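Local coordinates for iron-sulfur cluster assembly scaffold protein NifU (Fervidobacterium islandicum, PDB 6A6F) that probably serves as a scaffold or sulfur-transfer protein in iron-sulfur cluster assembly by the SUF system, and carries a bound zinc ion, at residues A[81-95]-A[121-135]. Residues are numbered along the deposited sequence; the frame is centred on the assembly and turned at random.
Sequences KQEALEMMKNAENMM and VKCFLLPWKTLEIAL. With ZN (zinc ion), chain G.
Trp128 slides its indole in beside Met88, running past that side chain in the opposite direction, with CE3 3.5 Å from Met88 CB. Ala91 CB sits over the face of the five-membered ring, 4.2 Å from its centroid and 7° off the normal, a CH-pi contact, while Ala84 O meets the six-membered end at its edge. With CG anti to the backbone N (chi1 -175°) and bends further out, Met88 crosses Glu132 at about a right angle, its CE 3.6 Å from OE2. Lys129 NZ is held within its own helix by the syn lone pair of Glu132 OE1 (2.7 Å) and reaches across to both Glu92 oxygens in a weak salt bridge. A glutamine in place of Glu132 would probably cost Lys129 its nearer counter-charge, leaving the weak pairing with Glu92. Further along, Met95 lies obliquely to the Phe124 ring, SD 4.6 Å from its centroid, a Met-aromatic contact; at the other end, Leu135 CD1 packs against Ala84 CB. The axes run roughly antiparallel (144°), 10.0 Å apart; the packing joins helix 81-95 to the helix whose Cys123 completes, with Cys37, Asp39 and Cys62, a zinc site like that of SufU-type scaffolds, on the NifU-like N-terminal fold.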
loop_
_atom_site.group_PDB
_atom_site.type_symbol
_atom_site.label_atom_id
_atom_site.label_comp_id
_atom_site.label_asym_id
_atom_site.label_seq_id
_atom_site.Cartn_x
_atom_site.Cartn_y
_atom_site.Cartn_z
ATOM N N LYS A 81 -0.348 17.195 22.953
ATOM C CA LYS A 81 -0.059 17.850 21.717
ATOM C C LYS A 81 1.391 18.287 21.601
ATOM O O LYS A 81 2.020 18.099 20.547
ATOM C CB LYS A 81 -0.968 19.024 21.547
ATOM C CG LYS A 81 -2.358 18.570 21.217
ATOM C CD LYS A 81 -3.260 19.752 20.991
ATOM C CE LYS A 81 -4.705 19.324 21.200
ATOM N NZ LYS A 81 -5.522 20.509 20.885
ATOM N N GLN A 82 1.946 18.835 22.686
ATOM C CA GLN A 82 3.335 19.356 22.667
ATOM C C GLN A 82 4.368 18.235 22.637
ATOM O O GLN A 82 5.368 18.329 21.945
ATOM C CB GLN A 82 3.590 20.306 23.874
ATOM C CG GLN A 82 2.683 21.547 23.861
ATOM C CD GLN A 82 2.874 22.487 22.645
ATOM O OE1 GLN A 82 4.005 22.711 22.169
ATOM N NE2 GLN A 82 1.759 23.051 22.149
ATOM N N GLU A 83 4.125 17.144 23.338
ATOM C CA GLU A 83 5.025 16.010 23.226
ATOM C C GLU A 83 5.030 15.486 21.791
ATOM O O GLU A 83 6.093 15.169 21.233
ATOM C CB GLU A 83 4.666 14.915 24.239
ATOM C CG GLU A 83 4.845 15.328 25.701
ATOM C CD GLU A 83 4.209 14.347 26.678
ATOM O OE1 GLU A 83 3.141 13.726 26.372
ATOM O OE2 GLU A 83 4.781 14.182 27.782
ATOM N N ALA A 84 3.864 15.484 21.157
ATOM C CA ALA A 84 3.784 14.992 19.782
ATOM C C ALA A 84 4.551 15.901 18.815
ATOM O O ALA A 84 5.282 15.421 17.920
ATOM C CB ALA A 84 2.334 14.834 19.328
ATOM N N LEU A 85 4.389 17.207 18.993
ATOM C CA LEU A 85 5.117 18.182 18.170
ATOM C C LEU A 85 6.640 18.110 18.356
ATOM O O LEU A 85 7.391 18.308 17.411
ATOM C CB LEU A 85 4.596 19.601 18.441
ATOM C CG LEU A 85 3.206 19.856 17.872
ATOM C CD1 LEU A 85 2.531 21.141 18.394
ATOM C CD2 LEU A 85 3.295 19.903 16.362
ATOM N N GLU A 86 7.085 17.774 19.555
ATOM C CA GLU A 86 8.506 17.616 19.824
ATOM C C GLU A 86 9.020 16.339 19.155
ATOM O O GLU A 86 10.116 16.321 18.565
ATOM C CB GLU A 86 8.752 17.594 21.337
ATOM C CG GLU A 86 10.202 17.371 21.773
ATOM C CD GLU A 86 10.318 17.023 23.254
ATOM O OE1 GLU A 86 11.453 16.743 23.734
ATOM O OE2 GLU A 86 9.261 17.031 23.937
ATOM N N MET A 87 8.237 15.261 19.246
ATOM C CA MET A 87 8.572 14.054 18.474
ATOM C C MET A 87 8.700 14.358 17.022
ATOM O O MET A 87 9.702 14.014 16.395
ATOM C CB MET A 87 7.491 13.019 18.626
ATOM C CG MET A 87 7.946 11.802 19.355
ATOM S SD MET A 87 6.568 10.625 19.456
ATOM C CE MET A 87 5.664 11.521 20.697
ATOM N N MET A 88 7.679 15.020 16.487
ATOM C CA MET A 88 7.690 15.440 15.086
ATOM C C MET A 88 8.946 16.239 14.705
ATOM O O MET A 88 9.581 15.953 13.683
ATOM C CB MET A 88 6.445 16.261 14.799
ATOM C CG MET A 88 6.252 16.678 13.354
ATOM S SD MET A 88 7.040 18.238 12.837
ATOM C CE MET A 88 6.754 19.306 14.226
ATOM N N LYS A 89 9.310 17.227 15.531
ATOM C CA LYS A 89 10.518 18.031 15.256
ATOM C C LYS A 89 11.785 17.161 15.219
ATOM O O LYS A 89 12.626 17.257 14.303
ATOM C CB LYS A 89 10.626 19.170 16.297
ATOM C CG LYS A 89 11.783 20.148 16.052
ATOM C CD LYS A 89 12.297 20.810 17.346
ATOM C CE LYS A 89 13.247 19.878 18.102
ATOM N NZ LYS A 89 13.434 20.212 19.546
ATOM N N ASN A 90 11.915 16.276 16.189
ATOM C CA ASN A 90 12.975 15.289 16.157
ATOM C C ASN A 90 13.017 14.390 14.922
ATOM O O ASN A 90 14.111 14.099 14.415
ATOM C CB ASN A 90 12.930 14.446 17.385
ATOM C CG ASN A 90 13.603 15.126 18.543
ATOM O OD1 ASN A 90 14.823 15.067 18.665
ATOM N ND2 ASN A 90 12.819 15.762 19.403
ATOM N N ALA A 91 11.841 13.988 14.414
ATOM C CA ALA A 91 11.775 13.048 13.292
ATOM C C ALA A 91 12.221 13.727 12.036
ATOM O O ALA A 91 12.960 13.128 11.235
ATOM C CB ALA A 91 10.363 12.521 13.112
ATOM N N GLU A 92 11.773 14.971 11.864
ATOM C CA GLU A 92 12.217 15.787 10.764
ATOM C C GLU A 92 13.732 16.073 10.876
ATOM O O GLU A 92 14.467 15.864 9.901
ATOM C CB GLU A 92 11.407 17.101 10.667
ATOM C CG GLU A 92 11.816 17.924 9.453
ATOM C CD GLU A 92 10.838 19.016 9.051
ATOM O OE1 GLU A 92 10.399 19.757 9.942
ATOM O OE2 GLU A 92 10.535 19.134 7.827
ATOM N N ASN A 93 14.209 16.472 12.051
ATOM C CA ASN A 93 15.670 16.614 12.243
ATOM C C ASN A 93 16.459 15.387 11.814
ATOM O O ASN A 93 17.514 15.508 11.189
ATOM C CB ASN A 93 16.036 16.971 13.694
ATOM C CG ASN A 93 15.701 18.417 14.040
ATOM O OD1 ASN A 93 15.275 19.188 13.180
ATOM N ND2 ASN A 93 15.860 18.777 15.303
ATOM N N MET A 94 15.969 14.209 12.165
ATOM C CA MET A 94 16.608 12.956 11.749
ATOM C C MET A 94 16.761 12.921 10.233
ATOM O O MET A 94 17.850 12.617 9.701
ATOM C CB MET A 94 15.782 11.740 12.231
ATOM C CG MET A 94 16.472 10.387 12.093
ATOM S SD MET A 94 15.568 8.958 12.708
ATOM C CE MET A 94 14.012 9.155 11.821
ATOM N N MET A 95 15.676 13.247 9.530
ATOM C CA MET A 95 15.641 13.140 8.089
ATOM C C MET A 95 16.598 14.106 7.440
ATOM O O MET A 95 17.250 13.764 6.482
ATOM C CB MET A 95 14.234 13.404 7.559
ATOM C CG MET A 95 13.309 12.208 7.691
ATOM S SD MET A 95 13.963 10.800 6.780
ATOM C CE MET A 95 14.444 9.701 8.076
ATOM N N VAL A 121 12.151 10.430 1.669
ATOM C CA VAL A 121 12.049 11.276 2.821
ATOM C C VAL A 121 10.685 11.941 2.914
ATOM O O VAL A 121 10.155 12.131 3.995
ATOM C CB VAL A 121 13.156 12.354 2.809
ATOM C CG1 VAL A 121 12.881 13.445 3.836
ATOM C CG2 VAL A 121 14.490 11.711 3.118
ATOM N N LYS A 122 10.109 12.288 1.783
ATOM C CA LYS A 122 8.776 12.856 1.755
ATOM C C LYS A 122 7.670 11.891 2.155
ATOM O O LYS A 122 6.671 12.332 2.682
ATOM C CB LYS A 122 8.457 13.380 0.356
ATOM C CG LYS A 122 9.063 14.753 0.113
ATOM C CD LYS A 122 10.308 14.705 -0.752
ATOM C CE LYS A 122 10.246 15.804 -1.808
ATOM N NZ LYS A 122 8.998 15.550 -2.560
ATOM N N CYS A 123 7.852 10.606 1.842
ATOM C CA CYS A 123 6.970 9.531 2.236
ATOM C C CYS A 123 6.985 9.350 3.760
ATOM O O CYS A 123 5.948 9.323 4.378
ATOM C CB CYS A 123 7.347 8.220 1.519
ATOM S SG CYS A 123 7.549 8.405 -0.292
ATOM N N PHE A 124 8.176 9.236 4.345
ATOM C CA PHE A 124 8.320 9.222 5.769
ATOM C C PHE A 124 7.684 10.422 6.477
ATOM O O PHE A 124 7.007 10.266 7.517
ATOM C CB PHE A 124 9.785 9.216 6.164
ATOM C CG PHE A 124 9.985 9.335 7.625
ATOM C CD1 PHE A 124 9.608 8.310 8.471
ATOM C CD2 PHE A 124 10.505 10.480 8.172
ATOM C CE1 PHE A 124 9.795 8.412 9.855
ATOM C CE2 PHE A 124 10.670 10.607 9.548
ATOM C CZ PHE A 124 10.314 9.568 10.394
ATOM N N LEU A 125 7.925 11.612 5.944
ATOM C CA LEU A 125 7.475 12.829 6.575
ATOM C C LEU A 125 6.018 13.176 6.377
ATOM O O LEU A 125 5.520 14.015 7.116
ATOM C CB LEU A 125 8.326 14.030 6.161
ATOM C CG LEU A 125 9.709 14.086 6.809
ATOM C CD1 LEU A 125 10.452 15.281 6.240
ATOM C CD2 LEU A 125 9.634 14.169 8.328
ATOM N N LEU A 126 5.341 12.565 5.400
ATOM C CA LEU A 126 3.974 12.917 5.102
ATOM C C LEU A 126 3.044 12.902 6.356
ATOM O O LEU A 126 2.414 13.910 6.660
ATOM C CB LEU A 126 3.399 12.015 3.997
ATOM C CG LEU A 126 1.904 12.240 3.710
ATOM C CD1 LEU A 126 1.695 13.671 3.256
ATOM C CD2 LEU A 126 1.383 11.267 2.687
ATOM N N PRO A 127 2.964 11.761 7.093
ATOM C CA PRO A 127 2.111 11.807 8.299
ATOM C C PRO A 127 2.543 12.841 9.301
ATOM O O PRO A 127 1.685 13.403 9.960
ATOM C CB PRO A 127 2.251 10.422 8.907
ATOM C CG PRO A 127 3.479 9.876 8.251
ATOM C CD PRO A 127 3.530 10.437 6.892
ATOM N N TRP A 128 3.842 13.042 9.475
ATOM C CA TRP A 128 4.353 13.969 10.505
ATOM C C TRP A 128 4.047 15.448 10.168
ATOM O O TRP A 128 3.654 16.224 11.038
ATOM C CB TRP A 128 5.867 13.776 10.697
ATOM C CG TRP A 128 6.220 12.521 11.399
ATOM C CD1 TRP A 128 6.719 11.398 10.842
ATOM C CD2 TRP A 128 6.042 12.247 12.783
ATOM N NE1 TRP A 128 6.870 10.439 11.786
ATOM C CE2 TRP A 128 6.473 10.942 13.000
ATOM C CE3 TRP A 128 5.528 12.973 13.855
ATOM C CZ2 TRP A 128 6.429 10.341 14.255
ATOM C CZ3 TRP A 128 5.512 12.377 15.112
ATOM C CH2 TRP A 128 5.966 11.087 15.296
ATOM N N LYS A 129 4.229 15.806 8.895
ATOM C CA LYS A 129 3.909 17.135 8.401
ATOM C C LYS A 129 2.406 17.385 8.483
ATOM O O LYS A 129 1.992 18.472 8.836
ATOM C CB LYS A 129 4.376 17.306 6.944
ATOM C CG LYS A 129 5.890 17.206 6.693
ATOM C CD LYS A 129 6.748 18.018 7.656
ATOM C CE LYS A 129 6.635 19.515 7.379
ATOM N NZ LYS A 129 7.346 20.372 8.400
ATOM N N THR A 130 1.610 16.357 8.191
ATOM C CA THR A 130 0.169 16.445 8.334
ATOM C C THR A 130 -0.241 16.605 9.772
ATOM O O THR A 130 -1.090 17.436 10.080
ATOM C CB THR A 130 -0.547 15.241 7.698
ATOM O OG1 THR A 130 -0.148 15.171 6.333
ATOM C CG2 THR A 130 -2.056 15.417 7.772
ATOM N N LEU A 131 0.410 15.878 10.669
ATOM C CA LEU A 131 0.199 16.067 12.087
ATOM C C LEU A 131 0.531 17.488 12.590
ATOM O O LEU A 131 -0.243 18.094 13.345
ATOM C CB LEU A 131 1.055 15.095 12.839
ATOM C CG LEU A 131 1.058 15.192 14.364
ATOM C CD1 LEU A 131 -0.233 14.732 14.963
ATOM C CD2 LEU A 131 2.158 14.334 14.934
ATOM N N GLU A 132 1.700 18.004 12.211
ATOM C CA GLU A 132 2.083 19.410 12.525
ATOM C C GLU A 132 0.996 20.427 12.163
ATOM O O GLU A 132 0.564 21.252 12.984
ATOM C CB GLU A 132 3.399 19.749 11.813
ATOM C CG GLU A 132 3.997 21.105 12.213
ATOM C CD GLU A 132 5.342 21.380 11.525
ATOM O OE1 GLU A 132 5.577 20.858 10.418
ATOM O OE2 GLU A 132 6.172 22.100 12.103
ATOM N N ILE A 133 0.516 20.354 10.941
ATOM C CA ILE A 133 -0.555 21.244 10.510
ATOM C C ILE A 133 -1.793 21.024 11.353
ATOM O O ILE A 133 -2.362 21.995 11.849
ATOM C CB ILE A 133 -0.865 21.113 9.023
ATOM C CG1 ILE A 133 0.350 21.562 8.199
ATOM C CG2 ILE A 133 -2.050 21.991 8.620
ATOM C CD1 ILE A 133 0.390 20.973 6.796
ATOM N N ALA A 134 -2.166 19.754 11.593
ATOM C CA ALA A 134 -3.354 19.458 12.366
ATOM C C ALA A 134 -3.277 20.034 13.770
ATOM O O ALA A 134 -4.226 20.595 14.263
ATOM C CB ALA A 134 -3.590 17.939 12.441
ATOM N N LEU A 135 -2.163 19.836 14.447
ATOM C CA LEU A 135 -2.060 20.261 15.846
ATOM C C LEU A 135 -1.783 21.771 16.060
ATOM O O LEU A 135 -1.979 22.275 17.170
ATOM C CB LEU A 135 -0.986 19.475 16.580
ATOM C CG LEU A 135 -1.175 17.971 16.677
ATOM C CD1 LEU A 135 -0.036 17.433 17.510
ATOM C CD2 LEU A 135 -2.525 17.564 17.270
HETATM ZN ZN ZN G . 5.630 7.241 -0.942
HETATM O O HOH W 1 -4.755 21.112 18.685
#